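Local coordinates for glutathione synthetase-like effector 30 (Gpa-GSS30-apo) (Globodera pallida, PDB 5OET), which is a glutathione synthetase-like effector of a plant-parasitic nematode, probably derived from a housekeeping enzyme that performs the ATP-dependent final step of glutathione synthesis, at residues 35-40 against 90-95; 248-253 against 309-314; 408-413 against 443-448. One frame throughout, in Å; residues are numbered along the deposited sequence.

Contact 1 of 3, residues 35-40 against 90-95; sequences YCVPNI and SLYPSP
Tyr35 and Ile40, five residues apart on an irregular loop, grip 90-95 in different ways. The phenol OH of Tyr35 donates to Pro93 O at 2.9 Å, lying in the carbonyl plane and on a lone pair, with a C=O...OH angle of 142°. The same ring presents its edge to Pro95, CD2 standing 4.0 Å from Pro95 CB, and its long axis crosses both prolines at about a right angle. Ile40 instead comes over a face: its CD1 sits 3.9 Å from the centroid of the Tyr92 ring, 19° off the normal, in a CH-pi contact. Its other branch, CG2, touches the phenol end of that ring, 3.9 Å from Tyr92 CZ. Between these two grips Val37 CG2 packs 3.9 Å from Tyr92 CB. The contact thus seats the N-terminal loop, just before helix 44-59, on the turn that leads from strand 83-90 into strand 94-96 of the large mixed sheet. Tyr35 reaches across because its CG is anti to the backbone N (chi1 177°), while a backbone bond from Ile40 N to Val37 O, 3.1 Å, curls the loop so that both aliphatic side chains face Tyr92. Farther out, Tyr523 stacks on the Tyr35 ring. Asn456 ND2 holds Tyr92 O, and Ser94 OG bonds to Asp520 and Asn456, tying 90-95 to strands 454-459 and 517-524.

Contact 2 of 3, residues 248-253 against 309-314; sequences LFLHGS and AVVFDR
Strands 246-251 and 306-314 run parallel in a mixed sheet flanked by helices, consistent with the Rossmann-like clan to which the family is assigned. Arg314 bears on its neighbours along its whole length. Its CB lies over one face of the His251 imidazole, 3.9 Å from the ring centroid, a CH-pi contact; CG follows along the same ring, 3.9 Å from His251 NE2. The bend at chi2 (-75°) swings CD over a face of the Phe312 ring, 3.7 Å above its plane; a second bend at chi3 (-83°) turns NE toward helix 259-270. At the tip, NE bonds to Ser262 OG there and NH2 to Ile191 O, fixing the guanidinium's rotation without its touching the His251 ring. Phe312 in turn points its edge at the face of Phe249 in an offset edge-to-face pair, planes at 90° and centroids 5.1 Å apart; the far strand 279-283 supplies Phe281 to stack on Phe249. Leu248, Leu250 and Val311 pack on the sheet's other face, Leu250 CD2 lying 4.1 Å from Val311 CG1. In the backbone, Leu248 and Leu250 each give and take one bond, and Leu250 N donates to Phe312 O at 3.0 Å, almost straight.

Contact 3 of 3, residues 408-413 against 443-448; sequences YVLKNN and YYLTEK
Tyr444 holds its CG between the backbone N and the carbonyl carbon (chi1 66°), the crowded position, which lays its ring alongside Lys411, with Lys411 CB over one face, 4.1 Å from the centroid. Lys411 starts with CG anti to the carbonyl carbon (chi1 -82°) and runs extended through chi2 and chi3, so that its CD passes 3.5 Å from Tyr444 OH. Beyond the ring, Lys411 CE reaches Thr446 CG2 at 3.6 Å, and the same methyl also packs against CG1 of Val409. On the opposite face of the sheet, bearing Leu410, Asn412, Tyr443 and Leu445, Leu410 CD1 meets Leu445 CG at 4.1 Å, and Asn412 CB lies near Tyr443 CE2; the Tyr443 ring turns its edge to Lys411 O. The strands are antiparallel. Val409 with Thr446 and Lys411 with Tyr444 are hydrogen-bonded pairs, each closed by two N-H...O bonds; Lys411 N to Tyr444 O and Tyr444 N to Lys411 O are both 2.8 Å. These are the central strands of a four-stranded antiparallel sheet, consistent with the ATP-grasp fold of eukaryotic glutathione synthetases, in which such a sheet helps to enclose the nucleotide. Helix 427-434 packs on the leucine face. The Tyr408 side chain is about 11 Å from the magnesium ion at His406 and Glu426. Asp421 bonds Tyr443 OH, Lys383 O takes up Thr446 OG1, and Arg407 forms a salt bridge with Glu447. Across this contact Lys411 thus acts through its aliphatic carbons rather than its charge, the ring probably steadying it by dispersion and CH-pi contact.

In the fold
Contact 2 is the buried one, nearest the chain's centre at about 17 Å; contacts 1 and 3 are only partly buried, with centres about 25 and 21 Å out. None touches another, their nearest atoms being about 19 to 20 Å apart, and contact 2 lies across the chain's centre from each of the other two. Each involves a different sheet, contact 1 only through the strand that 90-95 enters. Contacts 2 and 3 join neighbouring strands by regular backbone bonds, parallel in one and antiparallel in the other, whereas contact 1 leans a loop on a turn with a single side-chain-to-backbone bond. Aromatic rings serve all three, but ring meets ring across the segments only in contact 2.

Contact 1 of 3, residues 35-40 against 90-95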
ATOM      1  N   TYR A  35      -0.286 -29.268   8.569  1.00 59.33           N
ATOM      2  CA  TYR A  35       0.100 -27.870   8.738  1.00 55.89           C
ATOM      3  C   TYR A  35      -0.324 -27.346  10.098  1.00 55.30           C
ATOM      4  O   TYR A  35      -1.480 -27.476  10.489  1.00 56.63           O
ATOM      5  CB  TYR A  35      -0.568 -26.990   7.661  1.00 53.91           C
ATOM      6  CG  TYR A  35      -0.281 -25.503   7.806  1.00 50.70           C
ATOM      7  CD1 TYR A  35       0.850 -24.940   7.238  1.00 48.98           C
ATOM      8  CD2 TYR A  35      -1.150 -24.667   8.505  1.00 49.28           C
ATOM      9  CE1 TYR A  35       1.122 -23.591   7.376  1.00 47.91           C
ATOM     10  CE2 TYR A  35      -0.899 -23.315   8.646  1.00 47.53           C
ATOM     11  CZ  TYR A  35       0.243 -22.771   8.085  1.00 47.63           C
ATOM     12  OH  TYR A  35       0.519 -21.413   8.204  1.00 46.32           O
ATOM     13  N   CYS A  36       0.616 -26.760  10.817  1.00 54.69           N
ATOM     14  CA  CYS A  36       0.286 -25.925  11.963  1.00 55.02           C
ATOM     15  C   CYS A  36       1.400 -24.898  12.162  1.00 53.64           C
ATOM     16  O   CYS A  36       2.545 -25.116  11.772  1.00 54.40           O
ATOM     17  CB  CYS A  36       0.021 -26.756  13.215  1.00 57.29           C
ATOM     18  SG  CYS A  36       1.472 -26.997  14.248  1.00 61.55           S
ATOM     19  N   VAL A  37       1.052 -23.774  12.757  1.00 52.22           N
ATOM     20  CA  VAL A  37       1.905 -22.600  12.695  1.00 51.05           C
ATOM     21  C   VAL A  37       3.186 -22.710  13.525  1.00 52.30           C
ATOM     22  O   VAL A  37       4.245 -22.302  13.052  1.00 54.79           O
ATOM     23  CB  VAL A  37       1.088 -21.345  13.032  1.00 49.38           C
ATOM     24  CG1 VAL A  37       1.977 -20.153  13.292  1.00 49.31           C
ATOM     25  CG2 VAL A  37       0.141 -21.050  11.889  1.00 48.69           C
ATOM     26  N   PRO A  38       3.109 -23.229  14.762  1.00 53.27           N
ATOM     27  CA  PRO A  38       4.346 -23.429  15.546  1.00 54.38           C
ATOM     28  C   PRO A  38       5.466 -24.217  14.842  1.00 55.40           C
ATOM     29  O   PRO A  38       6.614 -23.826  14.963  1.00 54.77           O
ATOM     30  CB  PRO A  38       3.860 -24.181  16.780  1.00 55.50           C
ATOM     31  CG  PRO A  38       2.463 -23.709  16.950  1.00 55.14           C
ATOM     32  CD  PRO A  38       1.909 -23.477  15.577  1.00 53.78           C
ATOM     33  N   ASN A  39       5.122 -25.271  14.087  1.00 57.39           N
ATOM     34  CA  ASN A  39       6.113 -26.110  13.360  1.00 58.17           C
ATOM     35  C   ASN A  39       6.705 -25.478  12.096  1.00 56.64           C
ATOM     36  O   ASN A  39       7.444 -26.131  11.370  1.00 57.51           O
ATOM     37  CB  ASN A  39       5.521 -27.481  12.996  1.00 59.42           C
ATOM     38  CG  ASN A  39       5.030 -28.245  14.202  1.00 60.94           C
ATOM     39  OD1 ASN A  39       4.090 -29.022  14.106  1.00 62.31           O
ATOM     40  ND2 ASN A  39       5.647 -28.012  15.350  1.00 61.64           N
ATOM     41  N   ILE A  40       6.377 -24.223  11.820  1.00 54.84           N
ATOM     42  CA  ILE A  40       7.067 -23.453  10.793  1.00 54.01           C
ATOM     43  C   ILE A  40       8.408 -22.978  11.348  1.00 54.04           C
ATOM     44  O   ILE A  40       9.442 -23.258  10.759  1.00 55.10           O
ATOM     45  CB  ILE A  40       6.230 -22.236  10.331  1.00 52.06           C
ATOM     46  CG1 ILE A  40       4.924 -22.724   9.690  1.00 52.98           C
ATOM     47  CG2 ILE A  40       7.037 -21.348   9.388  1.00 50.68           C
ATOM     48  CD1 ILE A  40       3.944 -21.622   9.342  1.00 52.75           C
ATOM     49  N   SER A  90      -2.342 -11.778  11.897  1.00 41.21           N
ATOM     50  CA  SER A  90      -1.664 -12.977  12.322  1.00 42.20           C
ATOM     51  C   SER A  90      -0.469 -13.096  11.389  1.00 41.73           C
ATOM     52  O   SER A  90      -0.562 -12.697  10.213  1.00 40.65           O
ATOM     53  CB  SER A  90      -2.574 -14.188  12.197  1.00 42.67           C
ATOM     54  OG  SER A  90      -2.988 -14.341  10.857  1.00 42.00           O
ATOM     55  N   LEU A  91       0.644 -13.615  11.907  1.00 40.83           N
ATOM     56  CA  LEU A  91       1.869 -13.698  11.126  1.00 40.62           C
ATOM     57  C   LEU A  91       1.736 -14.713   9.989  1.00 41.07           C
ATOM     58  O   LEU A  91       2.220 -14.476   8.864  1.00 41.15           O
ATOM     59  CB  LEU A  91       3.048 -14.073  12.017  1.00 42.07           C
ATOM     60  CG  LEU A  91       4.459 -14.037  11.398  1.00 42.22           C
ATOM     61  CD1 LEU A  91       4.813 -12.700  10.789  1.00 42.09           C
ATOM     62  CD2 LEU A  91       5.499 -14.374  12.443  1.00 43.57           C
ATOM     63  N   TYR A  92       1.073 -15.825  10.289  1.00 40.49           N
ATOM     64  CA  TYR A  92       0.919 -16.919   9.366  1.00 41.53           C
ATOM     65  C   TYR A  92      -0.550 -17.252   9.278  1.00 41.85           C
ATOM     66  O   TYR A  92      -1.325 -16.933  10.196  1.00 41.46           O
ATOM     67  CB  TYR A  92       1.727 -18.140   9.840  1.00 44.46           C
ATOM     68  CG  TYR A  92       3.217 -17.987   9.627  1.00 45.83           C
ATOM     69  CD1 TYR A  92       3.757 -18.045   8.347  1.00 46.12           C
ATOM     70  CD2 TYR A  92       4.084 -17.755  10.706  1.00 48.52           C
ATOM     71  CE1 TYR A  92       5.115 -17.878   8.133  1.00 47.36           C
ATOM     72  CE2 TYR A  92       5.464 -17.589  10.505  1.00 49.46           C
ATOM     73  CZ  TYR A  92       5.974 -17.649   9.205  1.00 49.21           C
ATOM     74  OH  TYR A  92       7.324 -17.505   8.957  1.00 49.38           O
ATOM     75  N   PRO A  93      -0.957 -17.886   8.171  1.00 42.66           N
ATOM     76  CA  PRO A  93      -2.365 -18.222   8.037  1.00 43.35           C
ATOM     77  C   PRO A  93      -2.728 -19.333   9.007  1.00 45.09           C
ATOM     78  O   PRO A  93      -1.929 -20.230   9.232  1.00 46.20           O
ATOM     79  CB  PRO A  93      -2.503 -18.646   6.570  1.00 43.24           C
ATOM     80  CG  PRO A  93      -1.135 -18.963   6.102  1.00 43.37           C
ATOM     81  CD  PRO A  93      -0.157 -18.290   7.004  1.00 42.83           C
ATOM     82  N   SER A  94      -3.893 -19.226   9.628  1.00 47.02           N
ATOM     83  CA  SER A  94      -4.333 -20.203  10.630  1.00 49.27           C
ATOM     84  C   SER A  94      -4.912 -21.402   9.894  1.00 49.89           C
ATOM     85  O   SER A  94      -5.544 -21.225   8.851  1.00 48.24           O
ATOM     86  CB  SER A  94      -5.390 -19.600  11.560  1.00 49.96           C
ATOM     87  OG  SER A  94      -4.818 -18.622  12.425  1.00 51.05           O
ATOM     88  N   PRO A  95      -4.686 -22.621  10.416  1.00 51.00           N
ATOM     89  CA  PRO A  95      -5.249 -23.798   9.749  1.00 52.32           C
ATOM     90  C   PRO A  95      -6.775 -23.871   9.876  1.00 53.38           C
ATOM     91  O   PRO A  95      -7.345 -23.435  10.877  1.00 54.02           O
ATOM     92  CB  PRO A  95      -4.584 -24.974  10.459  1.00 52.63           C
ATOM     93  CG  PRO A  95      -4.173 -24.430  11.777  1.00 52.60           C
ATOM     94  CD  PRO A  95      -3.853 -22.990  11.571  1.00 51.37           C
TER

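Contact 2 of 3, residues 248-253 against 309-314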
ATOM      1  N   LEU A 248     -21.863   7.388  -6.172  1.00 41.85           N
ATOM      2  CA  LEU A 248     -21.639   8.155  -4.965  1.00 41.87           C
ATOM      3  C   LEU A 248     -21.115   7.247  -3.872  1.00 41.92           C
ATOM      4  O   LEU A 248     -21.719   6.203  -3.589  1.00 41.87           O
ATOM      5  CB  LEU A 248     -22.936   8.798  -4.519  1.00 43.16           C
ATOM      6  CG  LEU A 248     -22.858   9.968  -3.541  1.00 43.58           C
ATOM      7  CD1 LEU A 248     -22.104  11.140  -4.158  1.00 43.89           C
ATOM      8  CD2 LEU A 248     -24.279  10.390  -3.165  1.00 44.68           C
ATOM      9  N   PHE A 249     -19.973   7.628  -3.288  1.00 41.26           N
ATOM     10  CA  PHE A 249     -19.439   6.961  -2.106  1.00 40.42           C
ATOM     11  C   PHE A 249     -19.765   7.891  -0.951  1.00 42.07           C
ATOM     12  O   PHE A 249     -19.221   9.026  -0.868  1.00 43.44           O
ATOM     13  CB  PHE A 249     -17.936   6.711  -2.222  1.00 39.42           C
ATOM     14  CG  PHE A 249     -17.587   5.572  -3.131  1.00 38.33           C
ATOM     15  CD1 PHE A 249     -17.787   5.664  -4.498  1.00 38.89           C
ATOM     16  CD2 PHE A 249     -17.078   4.405  -2.632  1.00 38.50           C
ATOM     17  CE1 PHE A 249     -17.470   4.613  -5.358  1.00 38.49           C
ATOM     18  CE2 PHE A 249     -16.746   3.344  -3.493  1.00 38.97           C
ATOM     19  CZ  PHE A 249     -16.960   3.448  -4.860  1.00 38.02           C
ATOM     20  N   LEU A 250     -20.671   7.422  -0.091  1.00 42.00           N
ATOM     21  CA  LEU A 250     -21.135   8.178   1.054  1.00 43.78           C
ATOM     22  C   LEU A 250     -20.431   7.674   2.313  1.00 44.28           C
ATOM     23  O   LEU A 250     -20.581   6.513   2.683  1.00 42.35           O
ATOM     24  CB  LEU A 250     -22.643   8.006   1.165  1.00 45.04           C
ATOM     25  CG  LEU A 250     -23.476   9.077   1.854  1.00 46.32           C
ATOM     26  CD1 LEU A 250     -23.218  10.449   1.262  1.00 48.16           C
ATOM     27  CD2 LEU A 250     -24.936   8.712   1.703  1.00 47.08           C
ATOM     28  N   HIS A 251     -19.648   8.551   2.948  1.00 45.14           N
ATOM     29  CA  HIS A 251     -18.867   8.202   4.146  1.00 44.71           C
ATOM     30  C   HIS A 251     -19.330   9.015   5.340  1.00 46.34           C
ATOM     31  O   HIS A 251     -20.015  10.003   5.185  1.00 46.03           O
ATOM     32  CB  HIS A 251     -17.376   8.432   3.885  1.00 42.45           C
ATOM     33  CG  HIS A 251     -16.776   7.402   2.995  1.00 40.52           C
ATOM     34  ND1 HIS A 251     -16.112   6.315   3.495  1.00 40.74           N
ATOM     35  CD2 HIS A 251     -16.803   7.241   1.650  1.00 40.59           C
ATOM     36  CE1 HIS A 251     -15.723   5.541   2.499  1.00 39.92           C
ATOM     37  NE2 HIS A 251     -16.167   6.056   1.371  1.00 39.53           N
ATOM     38  N   GLY A 252     -18.959   8.555   6.531  1.00 48.64           N
ATOM     39  CA  GLY A 252     -19.248   9.249   7.773  1.00 50.48           C
ATOM     40  C   GLY A 252     -18.340  10.436   7.982  1.00 52.81           C
ATOM     41  O   GLY A 252     -18.749  11.400   8.604  1.00 57.11           O
ATOM     42  N   SER A 253     -17.106  10.359   7.492  1.00 52.91           N
ATOM     43  CA  SER A 253     -16.155  11.471   7.569  1.00 54.61           C
ATOM     44  C   SER A 253     -15.008  11.248   6.555  1.00 53.66           C
ATOM     45  O   SER A 253     -14.895  10.163   5.976  1.00 51.87           O
ATOM     46  CB  SER A 253     -15.598  11.624   9.002  1.00 56.35           C
ATOM     47  OG  SER A 253     -14.322  10.983   9.162  1.00 56.18           O
ATOM     48  N   ALA A 309     -26.173   7.355 -10.203  1.00 42.58           N
ATOM     49  CA  ALA A 309     -26.699   6.042 -10.580  1.00 42.42           C
ATOM     50  C   ALA A 309     -26.751   5.073  -9.391  1.00 42.39           C
ATOM     51  O   ALA A 309     -27.714   4.315  -9.238  1.00 44.26           O
ATOM     52  CB  ALA A 309     -25.869   5.441 -11.701  1.00 42.11           C
ATOM     53  N   VAL A 310     -25.707   5.094  -8.562  1.00 41.37           N
ATOM     54  CA  VAL A 310     -25.544   4.186  -7.438  1.00 40.21           C
ATOM     55  C   VAL A 310     -25.143   4.985  -6.223  1.00 40.19           C
ATOM     56  O   VAL A 310     -24.219   5.772  -6.309  1.00 39.73           O
ATOM     57  CB  VAL A 310     -24.408   3.190  -7.712  1.00 39.71           C
ATOM     58  CG1 VAL A 310     -24.282   2.169  -6.577  1.00 39.47           C
ATOM     59  CG2 VAL A 310     -24.620   2.507  -9.047  1.00 40.30           C
ATOM     60  N   VAL A 311     -25.814   4.778  -5.097  1.00 41.73           N
ATOM     61  CA  VAL A 311     -25.324   5.324  -3.830  1.00 43.45           C
ATOM     62  C   VAL A 311     -24.686   4.203  -3.022  1.00 44.53           C
ATOM     63  O   VAL A 311     -25.369   3.366  -2.446  1.00 44.91           O
ATOM     64  CB  VAL A 311     -26.404   6.040  -3.019  1.00 43.55           C
ATOM     65  CG1 VAL A 311     -25.820   6.554  -1.707  1.00 43.80           C
ATOM     66  CG2 VAL A 311     -26.931   7.216  -3.800  1.00 45.15           C
ATOM     67  N   PHE A 312     -23.361   4.192  -2.997  1.00 47.04           N
ATOM     68  CA  PHE A 312     -22.626   3.216  -2.243  1.00 48.50           C
ATOM     69  C   PHE A 312     -22.498   3.742  -0.812  1.00 50.32           C
ATOM     70  O   PHE A 312     -21.735   4.656  -0.541  1.00 51.49           O
ATOM     71  CB  PHE A 312     -21.301   2.956  -2.960  1.00 49.76           C
ATOM     72  CG  PHE A 312     -20.608   1.672  -2.564  1.00 51.06           C
ATOM     73  CD1 PHE A 312     -21.309   0.508  -2.228  1.00 51.53           C
ATOM     74  CD2 PHE A 312     -19.224   1.624  -2.562  1.00 51.16           C
ATOM     75  CE1 PHE A 312     -20.626  -0.656  -1.881  1.00 51.80           C
ATOM     76  CE2 PHE A 312     -18.534   0.468  -2.207  1.00 51.26           C
ATOM     77  CZ  PHE A 312     -19.232  -0.673  -1.872  1.00 51.24           C
ATOM     78  N   ASP A 313     -23.335   3.205   0.078  1.00 55.49           N
ATOM     79  CA  ASP A 313     -23.377   3.571   1.512  1.00 58.82           C
ATOM     80  C   ASP A 313     -22.170   2.949   2.247  1.00 56.85           C
ATOM     81  O   ASP A 313     -22.005   1.718   2.298  1.00 55.31           O
ATOM     82  CB  ASP A 313     -24.699   3.105   2.206  1.00 63.97           C
ATOM     83  CG  ASP A 313     -25.726   4.263   2.436  1.00 70.70           C
ATOM     84  OD1 ASP A 313     -25.295   5.361   2.828  1.00 75.51           O
ATOM     85  OD2 ASP A 313     -26.973   4.086   2.263  1.00 72.12           O
ATOM     86  N   ARG A 314     -21.333   3.811   2.818  1.00 54.19           N
ATOM     87  CA  ARG A 314     -20.222   3.390   3.641  1.00 53.10           C
ATOM     88  C   ARG A 314     -20.359   4.110   4.983  1.00 53.85           C
ATOM     89  O   ARG A 314     -19.413   4.706   5.489  1.00 53.09           O
ATOM     90  CB  ARG A 314     -18.897   3.686   2.929  1.00 52.43           C
ATOM     91  CG  ARG A 314     -18.857   3.261   1.463  1.00 51.82           C
ATOM     92  CD  ARG A 314     -18.725   1.757   1.277  1.00 50.39           C
ATOM     93  NE  ARG A 314     -17.322   1.347   1.371  1.00 51.08           N
ATOM     94  CZ  ARG A 314     -16.855   0.253   1.990  1.00 51.29           C
ATOM     95  NH1 ARG A 314     -15.538   0.031   2.003  1.00 49.75           N
ATOM     96  NH2 ARG A 314     -17.677  -0.603   2.612  1.00 51.92           N
TER

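Contact 3 of 3, residues 408-413 against 443-448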
ATOM      1  N   TYR A 408     -25.690 -23.401  26.818  1.00 78.03           N
ATOM      2  CA  TYR A 408     -26.510 -22.324  26.254  1.00 75.19           C
ATOM      3  C   TYR A 408     -26.008 -20.914  26.552  1.00 72.36           C
ATOM      4  O   TYR A 408     -25.152 -20.703  27.417  1.00 72.41           O
ATOM      5  CB  TYR A 408     -27.960 -22.477  26.743  1.00 76.65           C
ATOM      6  CG  TYR A 408     -28.574 -23.769  26.274  1.00 77.48           C
ATOM      7  CD1 TYR A 408     -29.022 -23.895  24.974  1.00 76.65           C
ATOM      8  CD2 TYR A 408     -28.651 -24.888  27.110  1.00 80.02           C
ATOM      9  CE1 TYR A 408     -29.547 -25.085  24.520  1.00 78.04           C
ATOM     10  CE2 TYR A 408     -29.173 -26.087  26.656  1.00 80.88           C
ATOM     11  CZ  TYR A 408     -29.618 -26.176  25.357  1.00 79.92           C
ATOM     12  OH  TYR A 408     -30.140 -27.343  24.870  1.00 81.17           O
ATOM     13  N   VAL A 409     -26.537 -19.965  25.781  1.00 69.40           N
ATOM     14  CA  VAL A 409     -26.309 -18.533  25.975  1.00 66.66           C
ATOM     15  C   VAL A 409     -27.640 -17.812  25.780  1.00 64.93           C
ATOM     16  O   VAL A 409     -28.452 -18.196  24.938  1.00 63.18           O
ATOM     17  CB  VAL A 409     -25.161 -17.968  25.093  1.00 65.58           C
ATOM     18  CG1 VAL A 409     -25.384 -18.227  23.613  1.00 65.09           C
ATOM     19  CG2 VAL A 409     -24.883 -16.490  25.379  1.00 65.96           C
ATOM     20  N   LEU A 410     -27.876 -16.794  26.589  1.00 64.39           N
ATOM     21  CA  LEU A 410     -29.028 -15.913  26.400  1.00 64.67           C
ATOM     22  C   LEU A 410     -28.553 -14.663  25.677  1.00 63.87           C
ATOM     23  O   LEU A 410     -27.835 -13.872  26.247  1.00 63.83           O
ATOM     24  CB  LEU A 410     -29.652 -15.559  27.739  1.00 66.26           C
ATOM     25  CG  LEU A 410     -30.984 -14.843  27.691  1.00 67.54           C
ATOM     26  CD1 LEU A 410     -32.067 -15.757  27.148  1.00 67.93           C
ATOM     27  CD2 LEU A 410     -31.364 -14.418  29.101  1.00 70.10           C
ATOM     28  N   LYS A 411     -28.913 -14.524  24.410  1.00 63.28           N
ATOM     29  CA  LYS A 411     -28.404 -13.462  23.545  1.00 63.10           C
ATOM     30  C   LYS A 411     -29.460 -12.396  23.305  1.00 63.15           C
ATOM     31  O   LYS A 411     -30.640 -12.665  23.426  1.00 63.94           O
ATOM     32  CB  LYS A 411     -27.994 -14.043  22.188  1.00 63.24           C
ATOM     33  CG  LYS A 411     -26.613 -14.661  22.174  1.00 63.91           C
ATOM     34  CD  LYS A 411     -26.433 -15.474  20.912  1.00 64.20           C
ATOM     35  CE  LYS A 411     -25.054 -16.076  20.848  1.00 64.34           C
ATOM     36  NZ  LYS A 411     -24.080 -15.117  20.270  1.00 63.75           N
ATOM     37  N   ASN A 412     -29.020 -11.189  22.970  1.00 63.01           N
ATOM     38  CA  ASN A 412     -29.920 -10.091  22.615  1.00 64.00           C
ATOM     39  C   ASN A 412     -30.107 -10.106  21.100  1.00 60.68           C
ATOM     40  O   ASN A 412     -29.191 -10.495  20.396  1.00 58.05           O
ATOM     41  CB  ASN A 412     -29.339  -8.753  23.101  1.00 66.64           C
ATOM     42  CG  ASN A 412     -29.756  -7.580  22.245  1.00 69.60           C
ATOM     43  OD1 ASN A 412     -29.041  -7.195  21.297  1.00 68.91           O
ATOM     44  ND2 ASN A 412     -30.943  -7.027  22.535  1.00 71.19           N
ATOM     45  N   ASN A 413     -31.273  -9.683  20.603  1.00 60.58           N
ATOM     46  CA  ASN A 413     -31.569  -9.735  19.138  1.00 59.91           C
ATOM     47  C   ASN A 413     -31.400  -8.417  18.293  1.00 59.84           C
ATOM     48  O   ASN A 413     -31.524  -8.462  17.067  1.00 57.32           O
ATOM     49  CB  ASN A 413     -32.939 -10.400  18.864  1.00 59.32           C
ATOM     50  CG  ASN A 413     -34.085  -9.700  19.560  1.00 60.47           C
ATOM     51  OD1 ASN A 413     -33.944  -8.559  19.997  1.00 60.58           O
ATOM     52  ND2 ASN A 413     -35.225 -10.383  19.678  1.00 61.41           N
ATOM     53  N   TYR A 443     -34.649 -10.805  23.512  1.00 62.68           N
ATOM     54  CA  TYR A 443     -33.608 -11.810  23.742  1.00 62.85           C
ATOM     55  C   TYR A 443     -34.049 -13.164  23.227  1.00 61.09           C
ATOM     56  O   TYR A 443     -35.235 -13.425  23.097  1.00 62.71           O
ATOM     57  CB  TYR A 443     -33.281 -11.934  25.242  1.00 66.87           C
ATOM     58  CG  TYR A 443     -32.630 -10.713  25.866  1.00 68.74           C
ATOM     59  CD1 TYR A 443     -33.399  -9.694  26.386  1.00 71.25           C
ATOM     60  CD2 TYR A 443     -31.249 -10.592  25.948  1.00 69.43           C
ATOM     61  CE1 TYR A 443     -32.831  -8.577  26.983  1.00 72.87           C
ATOM     62  CE2 TYR A 443     -30.652  -9.474  26.537  1.00 71.47           C
ATOM     63  CZ  TYR A 443     -31.453  -8.460  27.046  1.00 72.78           C
ATOM     64  OH  TYR A 443     -30.891  -7.350  27.653  1.00 72.13           O
ATOM     65  N   TYR A 444     -33.084 -14.032  22.936  1.00 58.95           N
ATOM     66  CA  TYR A 444     -33.357 -15.442  22.630  1.00 58.44           C
ATOM     67  C   TYR A 444     -32.307 -16.387  23.224  1.00 57.45           C
ATOM     68  O   TYR A 444     -31.238 -15.965  23.652  1.00 55.62           O
ATOM     69  CB  TYR A 444     -33.470 -15.648  21.121  1.00 57.30           C
ATOM     70  CG  TYR A 444     -32.189 -15.420  20.365  1.00 55.69           C
ATOM     71  CD1 TYR A 444     -31.804 -14.142  19.981  1.00 54.53           C
ATOM     72  CD2 TYR A 444     -31.363 -16.483  20.019  1.00 56.12           C
ATOM     73  CE1 TYR A 444     -30.617 -13.924  19.297  1.00 53.36           C
ATOM     74  CE2 TYR A 444     -30.173 -16.272  19.327  1.00 55.05           C
ATOM     75  CZ  TYR A 444     -29.811 -14.994  18.964  1.00 53.69           C
ATOM     76  OH  TYR A 444     -28.637 -14.801  18.271  1.00 52.55           O
ATOM     77  N   LEU A 445     -32.646 -17.670  23.261  1.00 58.41           N
ATOM     78  CA  LEU A 445     -31.766 -18.729  23.751  1.00 58.89           C
ATOM     79  C   LEU A 445     -31.107 -19.434  22.564  1.00 58.34           C
ATOM     80  O   LEU A 445     -31.810 -19.843  21.661  1.00 57.67           O
ATOM     81  CB  LEU A 445     -32.553 -19.751  24.569  1.00 60.13           C
ATOM     82  CG  LEU A 445     -32.438 -19.749  26.082  1.00 62.13           C
ATOM     83  CD1 LEU A 445     -33.236 -20.924  26.642  1.00 63.97           C
ATOM     84  CD2 LEU A 445     -31.005 -19.866  26.572  1.00 61.44           C
ATOM     85  N   THR A 446     -29.775 -19.561  22.576  1.00 58.31           N
ATOM     86  CA  THR A 446     -29.073 -20.436  21.632  1.00 58.42           C
ATOM     87  C   THR A 446     -28.018 -21.345  22.273  1.00 60.34           C
ATOM     88  O   THR A 446     -27.558 -21.114  23.391  1.00 59.73           O
ATOM     89  CB  THR A 446     -28.444 -19.648  20.475  1.00 56.21           C
ATOM     90  OG1 THR A 446     -28.304 -20.494  19.332  1.00 56.70           O
ATOM     91  CG2 THR A 446     -27.146 -19.010  20.822  1.00 55.62           C
ATOM     92  N   GLU A 447     -27.659 -22.385  21.526  1.00 62.84           N
ATOM     93  CA  GLU A 447     -26.622 -23.317  21.914  1.00 65.24           C
ATOM     94  C   GLU A 447     -25.313 -22.567  21.774  1.00 64.30           C
ATOM     95  O   GLU A 447     -25.060 -21.959  20.746  1.00 61.14           O
ATOM     96  CB  GLU A 447     -26.602 -24.573  21.026  1.00 67.06           C
ATOM     97  CG  GLU A 447     -27.747 -25.563  21.254  1.00 69.99           C
ATOM     98  CD  GLU A 447     -27.335 -27.045  21.226  1.00 73.43           C
ATOM     99  OE1 GLU A 447     -26.137 -27.376  21.459  1.00 72.39           O
ATOM    100  OE2 GLU A 447     -28.239 -27.900  21.008  1.00 75.41           O
ATOM    101  N   LYS A 448     -24.502 -22.597  22.831  1.00 66.92           N
ATOM    102  CA  LYS A 448     -23.153 -22.062  22.801  1.00 68.00           C
ATOM    103  C   LYS A 448     -22.301 -23.007  21.978  1.00 68.62           C
ATOM    104  O   LYS A 448     -22.383 -24.217  22.145  1.00 73.32           O
ATOM    105  CB  LYS A 448     -22.598 -21.957  24.221  1.00 69.95           C
ATOM    106  CG  LYS A 448     -21.248 -21.262  24.331  1.00 70.33           C
ATOM    107  CD  LYS A 448     -20.843 -21.143  25.805  1.00 72.44           C
ATOM    108  CE  LYS A 448     -19.591 -20.286  25.974  1.00 72.24           C
ATOM    109  NZ  LYS A 448     -19.243 -20.096  27.407  1.00 73.04           N
TER